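Local coordinates for FAD-binding oxidoreductase (Gulosibacter chungangensis, PDB 7PBG), which oxidises 4-ethylphenol and related 4-alkylphenols with a covalently bound FAD, dehydrogenating the alkyl side chain to give 4-vinylphenol-type products, at the interface of chains A and B. Coordinates in Å, arbitrary orientation; residue numbers count along the deposited sequence, not the author numbering. Chains: chain A/B, FAD-binding oxidoreductase.

The interface of chains A and B. Residues chain A 199-203; chain B 469, 471-473.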
loop_
_atom_site.group_PDB
_atom_site.type_symbol
_atom_site.label_atom_id
_atom_site.label_comp_id
_atom_site.label_asym_id
_atom_site.label_seq_id
_atom_site.Cartn_x
_atom_site.Cartn_y
_atom_site.Cartn_z
ATOM N N LEU A 199 1.377 -19.444 0.903
ATOM C CA LEU A 199 2.515 -20.381 0.801
ATOM C C LEU A 199 2.628 -21.164 2.102
ATOM O O LEU A 199 3.044 -20.601 3.112
ATOM C CB LEU A 199 3.810 -19.632 0.541
ATOM C CG LEU A 199 4.909 -20.603 0.122
ATOM C CD1 LEU A 199 5.432 -20.319 -1.275
ATOM C CD2 LEU A 199 6.010 -20.572 1.104
ATOM N N PRO A 200 2.301 -22.463 2.112
ATOM C CA PRO A 200 2.317 -23.224 3.363
ATOM C C PRO A 200 3.712 -23.172 3.983
ATOM O O PRO A 200 4.740 -23.248 3.320
ATOM C CB PRO A 200 1.928 -24.632 2.942
ATOM C CG PRO A 200 1.115 -24.403 1.703
ATOM C CD PRO A 200 1.831 -23.288 0.975
ATOM N N GLY A 201 3.723 -22.943 5.269
ATOM C CA GLY A 201 4.988 -22.865 6.004
ATOM C C GLY A 201 5.573 -21.489 6.097
ATOM O O GLY A 201 6.562 -21.363 6.828
ATOM N N SER A 202 5.146 -20.516 5.276
ATOM C CA SER A 202 5.758 -19.167 5.289
ATOM C C SER A 202 5.584 -18.542 6.648
ATOM O O SER A 202 4.521 -18.634 7.197
ATOM C CB SER A 202 5.252 -18.255 4.229
ATOM O OG SER A 202 5.926 -17.006 4.281
ATOM N N GLU A 203 6.647 -17.935 7.168
ATOM C CA GLU A 203 6.574 -17.110 8.378
ATOM C C GLU A 203 6.372 -15.635 7.995
ATOM O O GLU A 203 6.462 -14.771 8.902
ATOM C CB GLU A 203 7.844 -17.358 9.203
ATOM C CG GLU A 203 7.923 -18.754 9.830
ATOM C CD GLU A 203 9.197 -19.069 10.616
ATOM O OE1 GLU A 203 10.271 -18.657 10.168
ATOM O OE2 GLU A 203 9.122 -19.796 11.667
ATOM N N ALA B 469 10.561 -23.601 -1.061
ATOM C CA ALA B 469 9.142 -23.862 -0.776
ATOM C C ALA B 469 9.030 -24.847 0.383
ATOM O O ALA B 469 8.181 -24.631 1.309
ATOM C CB ALA B 469 8.471 -24.399 -1.990
ATOM N N GLU B 471 10.914 -25.104 2.849
ATOM C CA GLU B 471 11.291 -24.380 4.083
ATOM C C GLU B 471 10.330 -23.208 4.378
ATOM O O GLU B 471 10.606 -22.446 5.313
ATOM C CB GLU B 471 12.708 -23.814 3.948
ATOM C CG GLU B 471 13.783 -24.832 3.693
ATOM C CD GLU B 471 14.456 -25.249 4.977
ATOM O OE1 GLU B 471 15.536 -24.681 5.311
ATOM O OE2 GLU B 471 13.865 -26.081 5.668
ATOM N N GLY B 472 9.274 -23.007 3.591
ATOM C CA GLY B 472 8.392 -21.836 3.779
ATOM C C GLY B 472 8.961 -20.551 3.169
ATOM O O GLY B 472 8.526 -19.487 3.605
ATOM N N TYR B 473 9.873 -20.628 2.190
ATOM C CA TYR B 473 10.457 -19.430 1.525
ATOM C C TYR B 473 9.792 -19.281 0.162
ATOM O O TYR B 473 9.908 -20.213 -0.627
ATOM C CB TYR B 473 11.973 -19.533 1.380
ATOM C CG TYR B 473 12.705 -19.822 2.672
ATOM C CD1 TYR B 473 13.887 -20.555 2.672
ATOM C CD2 TYR B 473 12.227 -19.373 3.889
ATOM C CE1 TYR B 473 14.597 -20.794 3.840
ATOM C CE2 TYR B 473 12.907 -19.640 5.066
ATOM C CZ TYR B 473 14.101 -20.335 5.034
ATOM O OH TYR B 473 14.754 -20.590 6.218
HETATM O O HOH W 1 5.617 -24.357 0.952
HETATM O O HOH W 2 8.085 -16.856 2.626
HETATM O O HOH W 3 9.233 -17.855 5.780
#
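The carbonyl oxygen of B:Gly472 is the best-held polar atom, gripped by two waters. Water 2 lies 2.8 Å from B:Gly472 O and passes the contact on to the hydroxyl OG of A:Ser202. Water 3 also bonds to B:Gly472 O and accepts the backbone N-H of A:Glu203. That bond, 2.9 Å from A:Glu203 N to the water O, is nearly straight, 168° at the hydrogen. The polar links between the chains here run through water. The hydroxyl of A:Ser202 stands anti to its backbone N (chi1 -178°) and beside its own carbonyl carbon, which turns it towards water 2. Water 3 also sits in plane at the edge of the B:Tyr473 ring. One face of that ring is covered towards its rim by CB of B:Glu471, from the same chain. A third bridge lies further along: water 1 joins the carbonyl O of A:Pro200 to that of B:Ala469, 2.6 Å from B:Ala469 O. Two carbonyls so meet through a water that can donate to both.

B:Gly472 buries 53 Å² against chain A. Its backbone has positive phi (80°), and the lack of a side chain probably lets A:Leu199 and A:Ser202 come close. In A:Leu199, CG anti to the backbone N sends the tip of one branch, CD2, over the glycine, 3.6 Å from B:Gly472 C. CA of A:Ser202 packs 3.3 Å from B:Gly472 O.

The patch is small, 135 Å² in all. It belongs to the two-fold interface of the deposited dimer, which may be the biological one, and it recurs with the chains exchanged. It would help hold the two subunits together. Chain A gives the loop just after the 3-10 helix 195-198. Chain B gives the end of helix 451-470 and the turn leading into strand 474-475.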